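Local coordinates for hypothetical protein PA2218 (Pseudomonas aeruginosa, PDB 2HDW), which has no established function but adopts the alpha/beta hydrolase fold and is therefore probably a hydrolase whose substrate remains unknown, at residues Q49-T53 with G136-G140; A146-T152 with S291-I297; S156-D160 with D192-K196; I178-M184 with T200-M206; D265-T269 with V278-N282. Residues are numbered along the deposited sequence.

Contact 1: residues Q49-T53 with G136-G140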
# COMPACT_ATOMS: atom_id res chain seq x y z
N GLN A 49 -6.20 18.72 12.61
CA GLN A 49 -7.61 18.37 12.61
C GLN A 49 -8.02 18.10 11.17
O GLN A 49 -7.86 18.96 10.31
CB GLN A 49 -8.48 19.50 13.16
CG GLN A 49 -8.20 19.87 14.59
CD GLN A 49 -9.23 20.84 15.12
OE1 GLN A 49 -10.36 20.46 15.41
NE2 GLN A 49 -8.85 22.11 15.24
N LEU A 50 -8.53 16.90 10.92
CA LEU A 50 -8.94 16.52 9.58
C LEU A 50 -10.44 16.26 9.51
O LEU A 50 -11.04 15.74 10.44
CB LEU A 50 -8.20 15.25 9.14
CG LEU A 50 -6.66 15.23 9.12
CD1 LEU A 50 -6.18 13.82 8.77
CD2 LEU A 50 -6.14 16.24 8.12
N GLN A 51 -11.03 16.64 8.39
CA GLN A 51 -12.45 16.44 8.16
C GLN A 51 -12.60 15.08 7.49
O GLN A 51 -12.19 14.89 6.35
CB GLN A 51 -13.00 17.53 7.24
CG GLN A 51 -14.51 17.51 7.07
CD GLN A 51 -14.99 18.53 6.06
OE1 GLN A 51 -16.19 18.81 5.97
NE2 GLN A 51 -14.07 19.10 5.30
N LEU A 52 -13.18 14.12 8.22
CA LEU A 52 -13.36 12.78 7.68
C LEU A 52 -14.84 12.54 7.40
O LEU A 52 -15.70 12.86 8.22
CB LEU A 52 -12.85 11.75 8.68
CG LEU A 52 -11.41 11.95 9.18
CD1 LEU A 52 -11.06 10.84 10.15
CD2 LEU A 52 -10.44 11.95 8.00
N THR A 53 -15.15 11.98 6.22
CA THR A 53 -16.54 11.72 5.87
C THR A 53 -17.10 10.59 6.71
O THR A 53 -16.41 9.63 7.02
CB THR A 53 -16.70 11.33 4.39
OG1 THR A 53 -18.09 11.11 4.13
CG2 THR A 53 -15.93 10.06 4.08
N GLY A 136 -5.75 10.82 -0.12
CA GLY A 136 -7.01 10.47 0.53
C GLY A 136 -7.50 11.55 1.48
O GLY A 136 -7.59 12.72 1.11
N GLU A 137 -7.84 11.15 2.70
CA GLU A 137 -8.31 12.11 3.70
C GLU A 137 -7.18 12.58 4.60
O GLU A 137 -7.37 13.43 5.47
CB GLU A 137 -9.42 11.48 4.55
CG GLU A 137 -10.66 11.14 3.74
CD GLU A 137 -11.81 10.69 4.61
OE1 GLU A 137 -11.71 9.61 5.22
OE2 GLU A 137 -12.82 11.42 4.68
N SER A 138 -5.98 12.03 4.39
CA SER A 138 -4.82 12.43 5.19
C SER A 138 -4.41 13.86 4.87
O SER A 138 -4.79 14.42 3.84
CB SER A 138 -3.64 11.50 4.92
OG SER A 138 -3.91 10.20 5.41
N GLY A 139 -3.62 14.45 5.76
CA GLY A 139 -3.14 15.80 5.56
C GLY A 139 -1.91 15.82 4.68
O GLY A 139 -1.48 14.78 4.18
N GLY A 140 -1.34 17.00 4.50
CA GLY A 140 -0.16 17.12 3.67
C GLY A 140 -0.41 17.92 2.41
O GLY A 140 -1.45 17.79 1.77
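Here the extended N-terminal lead-in of an alpha/beta hydrolase fold lies along the loop that follows strand 126-130 of the central sheet. Both segments are irregular, and they meet through one hydrogen bond and the packing of two leucines on the E137 side chain and the loop backbone. G136 opens the segment with positive phi, a backbone shape that glycine adopts easily. E137 then does most of the work. Its CA-to-CB bond points toward the lead-in, and its long side chain, extended about chi2, carries the carboxylate under T53, where OE2 accepts a nearly straight hydrogen bond from T53 N at 2.8 Å. The other oxygen, OE1, forms salt bridges with K109 and K70, so a buried acid has its charge balanced while it also holds a backbone amide. Aliphatic parts of the chain are used as well: E137 CB lies 3.6 Å from L52 CD2, and L52 in turn rests on K70 and T72 of strand 66-74 and A82 of strand 80-88. S138 turns away from the lead-in and spends its hydroxyl on D131 O and A82 N, tying the loop to the sheet. At G139 a side chain would crowd L50, which covers the backbone here. L50 CD1 lies 3.5 Å from E137 O, and L50 CD2 lies 3.9 Å from G139 N.

Contact 2: residues A146-T152 with S291-I297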
# COMPACT_ATOMS: atom_id res chain seq x y z
N ALA A 146 4.45 11.86 -3.42
CA ALA A 146 4.87 10.65 -2.71
C ALA A 146 6.38 10.58 -2.53
O ALA A 146 7.11 11.33 -3.16
CB ALA A 146 4.37 9.40 -3.44
N SER A 147 6.83 9.66 -1.69
CA SER A 147 8.25 9.49 -1.41
C SER A 147 8.47 8.12 -0.78
O SER A 147 7.69 7.69 0.07
CB SER A 147 8.71 10.59 -0.44
OG SER A 147 9.77 10.16 0.39
N PRO A 148 9.53 7.40 -1.20
CA PRO A 148 9.74 6.08 -0.60
C PRO A 148 10.06 6.18 0.88
O PRO A 148 9.72 5.29 1.67
CB PRO A 148 10.90 5.52 -1.42
CG PRO A 148 11.68 6.75 -1.79
CD PRO A 148 10.58 7.72 -2.17
N ASP A 149 10.71 7.28 1.26
CA ASP A 149 11.09 7.52 2.65
C ASP A 149 9.85 7.82 3.49
O ASP A 149 9.55 7.11 4.46
CB ASP A 149 12.07 8.70 2.73
CG ASP A 149 12.66 8.89 4.12
OD1 ASP A 149 11.96 8.61 5.12
OD2 ASP A 149 13.82 9.35 4.22
N ILE A 150 9.13 8.87 3.11
CA ILE A 150 7.93 9.27 3.83
C ILE A 150 6.87 8.17 3.87
O ILE A 150 6.23 7.95 4.89
CB ILE A 150 7.31 10.55 3.22
CG1 ILE A 150 8.30 11.71 3.33
CG2 ILE A 150 6.00 10.89 3.93
CD1 ILE A 150 7.79 13.03 2.72
N ASN A 151 6.70 7.47 2.75
CA ASN A 151 5.70 6.41 2.71
C ASN A 151 6.11 5.23 3.58
O ASN A 151 5.27 4.59 4.21
CB ASN A 151 5.45 5.99 1.25
CG ASN A 151 4.64 7.03 0.48
OD1 ASN A 151 3.91 7.82 1.08
ND2 ASN A 151 4.76 7.03 -0.84
N THR A 152 7.41 4.93 3.63
CA THR A 152 7.86 3.84 4.49
C THR A 152 7.52 4.26 5.92
O THR A 152 7.04 3.46 6.72
CB THR A 152 9.37 3.60 4.33
OG1 THR A 152 9.62 3.04 3.03
CG2 THR A 152 9.89 2.65 5.40
N SER A 291 12.22 11.33 -6.14
CA SER A 291 12.70 10.62 -4.95
C SER A 291 12.82 9.12 -5.21
O SER A 291 13.85 8.51 -4.90
CB SER A 291 11.78 10.86 -3.75
OG SER A 291 10.45 10.44 -4.02
N PHE A 292 11.78 8.53 -5.80
CA PHE A 292 11.75 7.10 -6.11
C PHE A 292 12.87 6.67 -7.06
O PHE A 292 13.42 5.58 -6.91
CB PHE A 292 10.40 6.72 -6.71
CG PHE A 292 9.27 6.75 -5.72
CD1 PHE A 292 8.98 5.64 -4.94
CD2 PHE A 292 8.51 7.91 -5.55
CE1 PHE A 292 7.95 5.67 -4.00
CE2 PHE A 292 7.47 7.95 -4.62
CZ PHE A 292 7.19 6.83 -3.84
N MET A 293 13.19 7.53 -8.02
CA MET A 293 14.23 7.22 -9.00
C MET A 293 15.63 7.34 -8.40
O MET A 293 16.61 6.89 -9.01
CB MET A 293 14.11 8.17 -10.21
CG MET A 293 12.80 8.04 -11.02
SD MET A 293 12.71 9.16 -12.49
CE MET A 293 13.67 8.25 -13.62
N ASN A 294 15.73 7.90 -7.20
CA ASN A 294 17.03 8.15 -6.58
C ASN A 294 17.27 7.51 -5.20
O ASN A 294 18.40 7.53 -4.70
CB ASN A 294 17.22 9.67 -6.48
CG ASN A 294 18.66 10.07 -6.22
OD1 ASN A 294 19.59 9.53 -6.83
ND2 ASN A 294 18.85 11.03 -5.33
N MET A 295 16.23 6.92 -4.61
CA MET A 295 16.35 6.32 -3.28
C MET A 295 15.70 4.94 -3.22
O MET A 295 14.51 4.81 -2.91
CB MET A 295 15.70 7.23 -2.24
CG MET A 295 16.60 7.54 -1.05
SD MET A 295 18.04 8.52 -1.49
CE MET A 295 17.57 10.08 -0.80
N PRO A 296 16.46 3.88 -3.52
CA PRO A 296 15.88 2.54 -3.48
C PRO A 296 15.46 2.06 -2.10
O PRO A 296 16.01 2.47 -1.08
CB PRO A 296 16.96 1.67 -4.10
CG PRO A 296 18.22 2.38 -3.75
CD PRO A 296 17.86 3.83 -3.98
N ILE A 297 14.47 1.18 -2.09
CA ILE A 297 13.97 0.58 -0.87
C ILE A 297 14.48 -0.87 -0.88
O ILE A 297 15.11 -1.30 -1.84
CB ILE A 297 12.43 0.56 -0.82
CG1 ILE A 297 11.88 -0.13 -2.07
CG2 ILE A 297 11.90 1.99 -0.68
CD1 ILE A 297 10.42 -0.55 -1.96
O HOH W 1 8.82 12.76 -4.65
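P148, in the first turn of helix 148-164, is the residue most covered by this contact, and the F292 ring is its main platform. P148 CD sits 3.6 Å from the centroid of the F292 ring, almost on the ring normal, a CH-pi contact well suited to a polarised proline methylene. Proline fits the start of a helix because the missing amide proton costs no helical hydrogen bond. S147 just before it is the N-cap: its OG accepts from I150 N at 3.1 Å. The topology is that of an alpha/beta hydrolase in which the helices inserted between strands 197-201 and 309-314 probably form a cap, as in relatives; the segment 291-297 lies in the later part of that insertion, and it closes over the start of a core helix. I297 extends the apolar patch, with its CG2 3.7 Å from P148 CB. F292 also reaches A146, where F292 CE2 approaches A146 CB at 3.6 Å. Water 1 bridges the polar margin, donating to A146 O at 2.7 Å and accepting from S291 OG at 2.9 Å.

Contact 3: residues S156-D160 with D192-K196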
# COMPACT_ATOMS: atom_id res chain seq x y z
N SER A 156 5.01 2.78 9.66
CA SER A 156 5.39 2.72 11.07
C SER A 156 4.59 3.72 11.91
O SER A 156 4.44 3.54 13.12
CB SER A 156 6.89 2.96 11.22
OG SER A 156 7.60 1.81 10.77
N ALA A 157 4.07 4.76 11.27
CA ALA A 157 3.25 5.74 11.97
C ALA A 157 1.93 5.05 12.30
O ALA A 157 1.32 5.30 13.34
CB ALA A 157 3.01 6.96 11.10
N ALA A 158 1.50 4.17 11.39
CA ALA A 158 0.26 3.42 11.57
C ALA A 158 0.45 2.40 12.69
O ALA A 158 -0.45 2.17 13.50
CB ALA A 158 -0.14 2.73 10.27
N VAL A 159 1.63 1.78 12.73
CA VAL A 159 1.93 0.80 13.77
C VAL A 159 1.95 1.54 15.11
O VAL A 159 1.53 0.99 16.14
CB VAL A 159 3.28 0.11 13.52
CG1 VAL A 159 3.66 -0.76 14.71
CG2 VAL A 159 3.19 -0.76 12.26
N ASP A 160 2.45 2.78 15.11
CA ASP A 160 2.49 3.59 16.32
C ASP A 160 1.09 3.70 16.93
O ASP A 160 0.90 3.55 18.14
CB ASP A 160 2.98 5.01 16.03
CG ASP A 160 4.48 5.11 15.87
OD1 ASP A 160 5.20 4.11 16.08
OD2 ASP A 160 4.96 6.22 15.53
N ASP A 192 11.86 -1.48 11.45
CA ASP A 192 10.92 -1.37 12.56
C ASP A 192 10.81 -2.76 13.21
O ASP A 192 9.99 -3.58 12.79
CB ASP A 192 9.55 -0.92 12.07
CG ASP A 192 8.60 -0.59 13.21
OD1 ASP A 192 8.88 -0.97 14.37
OD2 ASP A 192 7.56 0.05 12.95
N LYS A 193 11.62 -3.00 14.23
CA LYS A 193 11.66 -4.29 14.91
C LYS A 193 10.39 -4.67 15.68
O LYS A 193 10.26 -5.81 16.15
CB LYS A 193 12.86 -4.34 15.85
CG LYS A 193 14.18 -4.01 15.16
CD LYS A 193 14.42 -4.91 13.95
CE LYS A 193 15.76 -4.59 13.28
NZ LYS A 193 16.00 -5.40 12.04
N ARG A 194 9.46 -3.73 15.81
CA ARG A 194 8.20 -4.02 16.50
C ARG A 194 7.30 -4.92 15.66
O ARG A 194 6.53 -5.72 16.21
CB ARG A 194 7.47 -2.71 16.82
CG ARG A 194 8.24 -1.74 17.69
CD ARG A 194 7.50 -0.42 17.80
NE ARG A 194 7.32 0.18 16.48
CZ ARG A 194 6.53 1.22 16.23
NH1 ARG A 194 5.84 1.79 17.22
NH2 ARG A 194 6.40 1.68 14.99
N VAL A 195 7.38 -4.80 14.33
CA VAL A 195 6.56 -5.61 13.43
C VAL A 195 7.08 -7.05 13.41
O VAL A 195 8.22 -7.31 13.01
CB VAL A 195 6.55 -5.01 12.01
CG1 VAL A 195 5.55 -5.75 11.13
CG2 VAL A 195 6.19 -3.52 12.07
N LYS A 196 6.23 -7.97 13.85
CA LYS A 196 6.59 -9.39 13.98
C LYS A 196 6.58 -10.26 12.73
O LYS A 196 7.30 -11.25 12.67
CB LYS A 196 5.70 -10.04 15.03
CG LYS A 196 5.80 -9.43 16.42
CD LYS A 196 7.24 -9.43 16.93
CE LYS A 196 7.30 -9.27 18.44
NZ LYS A 196 6.61 -8.04 18.90
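R194 is the hub of a salt-bridge network joining helix 148-164 to the type I turn D192 to V195. Its guanidinium finds acceptors in both segments. NE of R194 donates to D192 OD1 at 2.9 Å, and R194 NH2 to D192 OD2, also at 2.9 Å, a paired salt bridge within the turn. Toward the helix, D160 OD1 accepts from R194 NH1 at 2.7 Å and from R194 NH2 at 2.9 Å. A longer bond runs from R194 NH2 to S156 O at 3.3 Å; that carbonyl also accepts the helical amide D160 N. Arginine suits the spot because its planar group can serve several acceptors around its edge while V159 CG1 covers one face. D192 is equally busy: OD2 takes the hydroxyl proton of S156 OG at 2.8 Å, and OD1 accepts R194 N at 3.2 Å, which is an Asx turn. Beneath these charges V159 CG2 meets V195 CG2 at 4.1 Å, the apolar floor. V159 also packs on V100 of strand 96-102, so the contact fastens the link from helix 180-191 to strand 197-201 onto a helix that lies against the central sheet.

Contact 4: residues I178-M184 with T200-M206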
# COMPACT_ATOMS: atom_id res chain seq x y z
N ILE A 178 0.09 -4.23 0.02
CA ILE A 178 -0.54 -4.57 -1.25
C ILE A 178 0.01 -3.75 -2.41
O ILE A 178 0.25 -2.55 -2.28
CB ILE A 178 -2.07 -4.30 -1.20
CG1 ILE A 178 -2.69 -4.93 0.05
CG2 ILE A 178 -2.73 -4.87 -2.45
CD1 ILE A 178 -4.12 -4.46 0.33
N CYS A 179 0.22 -4.40 -3.55
CA CYS A 179 0.70 -3.72 -4.73
C CYS A 179 1.97 -2.93 -4.42
O CYS A 179 2.93 -3.46 -3.85
CB CYS A 179 -0.41 -2.79 -5.24
SG CYS A 179 -0.25 -2.17 -6.94
N GLY A 180 1.98 -1.65 -4.78
CA GLY A 180 3.14 -0.81 -4.53
C GLY A 180 3.56 -0.73 -3.07
O GLY A 180 4.73 -0.51 -2.77
N TRP A 181 2.61 -0.90 -2.16
CA TRP A 181 2.97 -0.83 -0.75
C TRP A 181 3.53 -2.14 -0.21
O TRP A 181 3.91 -2.24 0.96
CB TRP A 181 1.78 -0.36 0.08
CG TRP A 181 1.63 1.12 -0.02
CD1 TRP A 181 1.19 1.84 -1.09
CD2 TRP A 181 2.04 2.07 0.97
NE1 TRP A 181 1.30 3.20 -0.84
CE2 TRP A 181 1.83 3.36 0.42
CE3 TRP A 181 2.57 1.97 2.26
CZ2 TRP A 181 2.13 4.53 1.12
CZ3 TRP A 181 2.88 3.13 2.96
CH2 TRP A 181 2.65 4.40 2.38
N GLY A 182 3.59 -3.14 -1.09
CA GLY A 182 4.18 -4.41 -0.70
C GLY A 182 5.66 -4.11 -0.52
O GLY A 182 6.30 -4.60 0.40
N GLY A 183 6.20 -3.28 -1.41
CA GLY A 183 7.61 -2.92 -1.31
C GLY A 183 7.86 -2.06 -0.09
O GLY A 183 8.86 -2.23 0.61
N MET A 184 6.94 -1.13 0.19
CA MET A 184 7.07 -0.25 1.35
C MET A 184 6.94 -1.05 2.65
O MET A 184 7.59 -0.72 3.65
CB MET A 184 6.01 0.86 1.30
CG MET A 184 6.55 2.28 1.00
SD MET A 184 7.12 2.58 -0.71
CE MET A 184 5.52 2.83 -1.54
N THR A 200 3.04 -9.71 1.73
CA THR A 200 2.91 -8.76 0.63
C THR A 200 1.95 -9.42 -0.36
O THR A 200 1.96 -10.64 -0.51
CB THR A 200 4.25 -8.48 -0.09
OG1 THR A 200 4.80 -9.70 -0.60
CG2 THR A 200 5.24 -7.81 0.86
N SER A 201 1.12 -8.61 -1.01
CA SER A 201 0.18 -9.15 -1.98
C SER A 201 0.36 -8.48 -3.33
O SER A 201 0.29 -7.25 -3.43
CB SER A 201 -1.26 -8.96 -1.48
OG SER A 201 -2.18 -9.67 -2.30
N THR A 202 0.62 -9.28 -4.37
CA THR A 202 0.82 -8.78 -5.73
C THR A 202 1.61 -7.45 -5.71
O THR A 202 1.21 -6.45 -6.31
CB THR A 202 -0.57 -8.62 -6.45
OG1 THR A 202 -0.37 -8.43 -7.85
CG2 THR A 202 -1.37 -7.44 -5.88
N MET A 203 2.76 -7.50 -5.05
CA MET A 203 3.62 -6.33 -4.87
C MET A 203 4.36 -5.77 -6.07
O MET A 203 4.56 -6.43 -7.09
CB MET A 203 4.67 -6.61 -3.77
CG MET A 203 5.88 -7.47 -4.22
SD MET A 203 7.27 -7.59 -3.01
CE MET A 203 8.20 -6.09 -3.36
N TYR A 204 4.78 -4.51 -5.90
CA TYR A 204 5.58 -3.75 -6.85
C TYR A 204 6.66 -3.17 -5.94
O TYR A 204 6.43 -3.00 -4.74
CB TYR A 204 4.82 -2.53 -7.39
CG TYR A 204 4.14 -2.64 -8.74
CD1 TYR A 204 3.09 -3.53 -8.95
CD2 TYR A 204 4.46 -1.74 -9.76
CE1 TYR A 204 2.36 -3.50 -10.14
CE2 TYR A 204 3.74 -1.71 -10.95
CZ TYR A 204 2.68 -2.59 -11.13
OH TYR A 204 1.91 -2.52 -12.27
N ASP A 205 7.83 -2.89 -6.49
CA ASP A 205 8.87 -2.20 -5.74
C ASP A 205 8.77 -0.89 -6.52
O ASP A 205 9.27 -0.80 -7.64
CB ASP A 205 10.25 -2.84 -5.95
CG ASP A 205 11.38 -1.95 -5.46
OD1 ASP A 205 11.19 -0.72 -5.40
OD2 ASP A 205 12.48 -2.47 -5.15
N MET A 206 8.10 0.12 -5.96
CA MET A 206 7.93 1.37 -6.69
C MET A 206 9.22 2.10 -7.11
O MET A 206 9.20 2.82 -8.12
CB MET A 206 7.01 2.33 -5.92
CG MET A 206 5.54 1.86 -5.77
SD MET A 206 4.71 1.31 -7.32
CE MET A 206 4.86 2.82 -8.29
O HOH W 2 7.33 0.05 -3.15
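C179 lays its sulfur obliquely beside the Y204 ring, with C179 SG 4.1 Å from Y204 CD1 and 4.8 Å from the ring centroid, a Cys sulfur-aromatic contact. The tyrosine hydroxyl is hydrogen-bonded to Y214, Y263 and H318. The backbones are joined too. I178 and S201 form a parallel bridge, in which C179 N donates to S201 O at 2.9 Å; beyond the strands, Y204 N donates to C179 O at 3.0 Å. C179 has positive phi and occupies the sharp turn between strand 173-178 and helix 180-191. This geometry and position match the nucleophile elbow of the alpha/beta hydrolase fold, here in a beta-alpha-beta unit completed by strand 197-201. C179 thus stands where such enzymes carry their nucleophile, consistent with that role though not proof of it. Close packing needs small residues on the helix: a CB on G182 would clash with M203 CB, and one on G183 with Y204 O. Without them, G182 CA can lie 3.8 Å from M203 CB. Flexible methionines fill the far end, M184 CE lying 4.3 Å from M206 CG, while water 2 donates to G180 O at 2.7 Å and accepts from M206 N at 2.9 Å.

Contact 5: residues D265-T269 with V278-N282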
# COMPACT_ATOMS: atom_id res chain seq x y z
N ASP A 265 -10.45 -1.21 -15.41
CA ASP A 265 -11.68 -1.88 -15.00
C ASP A 265 -11.89 -1.88 -13.50
O ASP A 265 -13.01 -2.01 -13.02
CB ASP A 265 -11.70 -3.31 -15.53
CG ASP A 265 -11.83 -3.37 -17.04
OD1 ASP A 265 -12.18 -2.33 -17.64
OD2 ASP A 265 -11.58 -4.44 -17.62
N TYR A 266 -10.81 -1.72 -12.75
CA TYR A 266 -10.93 -1.69 -11.30
C TYR A 266 -11.09 -0.25 -10.81
O TYR A 266 -12.07 0.09 -10.13
CB TYR A 266 -9.69 -2.29 -10.63
CG TYR A 266 -9.73 -2.18 -9.13
CD1 TYR A 266 -10.56 -3.01 -8.37
CD2 TYR A 266 -8.99 -1.20 -8.46
CE1 TYR A 266 -10.66 -2.86 -6.98
CE2 TYR A 266 -9.09 -1.04 -7.08
CZ TYR A 266 -9.92 -1.87 -6.35
OH TYR A 266 -10.02 -1.69 -4.99
N TYR A 267 -10.12 0.59 -11.16
CA TYR A 267 -10.10 1.99 -10.72
C TYR A 267 -11.08 2.94 -11.39
O TYR A 267 -11.40 3.98 -10.82
CB TYR A 267 -8.68 2.55 -10.90
CG TYR A 267 -7.65 2.02 -9.92
CD1 TYR A 267 -7.73 2.33 -8.56
CD2 TYR A 267 -6.58 1.24 -10.36
CE1 TYR A 267 -6.77 1.86 -7.66
CE2 TYR A 267 -5.62 0.76 -9.47
CZ TYR A 267 -5.72 1.08 -8.12
OH TYR A 267 -4.77 0.60 -7.23
N MET A 268 -11.56 2.61 -12.58
CA MET A 268 -12.46 3.53 -13.26
C MET A 268 -13.85 3.00 -13.61
O MET A 268 -14.47 3.42 -14.59
CB MET A 268 -11.77 4.08 -14.51
CG MET A 268 -10.60 5.03 -14.18
SD MET A 268 -11.13 6.55 -13.37
CE MET A 268 -11.27 7.64 -14.83
N THR A 269 -14.34 2.07 -12.79
CA THR A 269 -15.68 1.53 -12.96
C THR A 269 -16.18 1.39 -11.53
O THR A 269 -15.42 1.56 -10.58
CB THR A 269 -15.71 0.13 -13.61
OG1 THR A 269 -15.27 -0.85 -12.66
CG2 THR A 269 -14.82 0.09 -14.84
N VAL A 278 -5.65 8.54 -6.38
CA VAL A 278 -4.79 9.01 -7.46
C VAL A 278 -5.07 8.17 -8.70
O VAL A 278 -5.22 8.68 -9.81
CB VAL A 278 -3.29 8.86 -7.10
CG1 VAL A 278 -2.44 8.83 -8.38
CG2 VAL A 278 -2.85 10.00 -6.20
N ASN A 279 -5.13 6.85 -8.51
CA ASN A 279 -5.35 5.95 -9.62
C ASN A 279 -6.74 6.05 -10.25
O ASN A 279 -6.93 5.63 -11.38
CB ASN A 279 -5.06 4.51 -9.18
CG ASN A 279 -3.62 4.33 -8.74
OD1 ASN A 279 -2.74 5.09 -9.16
ND2 ASN A 279 -3.36 3.33 -7.91
N SER A 280 -7.70 6.61 -9.52
CA SER A 280 -9.04 6.76 -10.06
C SER A 280 -9.25 8.09 -10.77
O SER A 280 -10.02 8.93 -10.32
CB SER A 280 -10.09 6.61 -8.95
OG SER A 280 -10.24 5.25 -8.55
N GLY A 281 -8.56 8.28 -11.89
CA GLY A 281 -8.72 9.50 -12.66
C GLY A 281 -7.93 10.73 -12.24
O GLY A 281 -8.09 11.80 -12.84
N ASN A 282 -7.10 10.61 -11.22
CA ASN A 282 -6.30 11.74 -10.79
C ASN A 282 -4.83 11.47 -11.11
O ASN A 282 -4.54 10.85 -12.13
CB ASN A 282 -6.51 12.02 -9.30
CG ASN A 282 -7.94 12.38 -8.98
OD1 ASN A 282 -8.70 11.58 -8.45
ND2 ASN A 282 -8.33 13.61 -9.33
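Helix 258-267 ends in this contact, within the inserted, probably cap-forming region between strands 197-201 and 309-314. At D265 the carbonyl O receives the hydroxyl of T269, OG1 to O being 2.6 Å, which ties the exit from the helix back to its last turn. Y267 follows as the main contact residue. The face of its ring carries N279 CB, 3.4 Å from the centroid and close to the normal, a CH-pi contact; at the tip, N279 ND2 donates weakly to Y267 OH at 3.1 Å, while its stronger partner is F105 O. S280, the centre of an inverse gamma turn, donates from OG to Y267 O at 2.8 Å. M268, the first residue to leave helical angles, bends its thioether over the loop, with M268 SD 3.4 Å from G281 N. Glycine suits that point, for its backbone angles and the methionine methyl both leave little room for a side chain. Buried Y267 and N279 can pack through carbon while their polar ends remain bonded, and a serine hydroxyl supplies a proton to a carbonyl at the helix end.

Contact 1 comes first along the chain and closes before the others open, binding the N-terminal lead-in near strands 66-74 and 80-88. Contact 2 spans the rest: contacts 3, 4 and 5 all fall between its two segments. Contacts 2 and 3 both use helix 148-164, their centres about 18 Å apart, and the segments of contacts 3 and 4 alternate along the chain. Contact 4 lies deepest, about 6 Å between its centre and that of the chain, and touches contact 2, bringing the later part of the inserted region against the probable elbow. Contact 5 lies in that region, which probably forms a cap, its centre about 30 Å from that of contact 3. Contacts 1 and 5 touch none of the others.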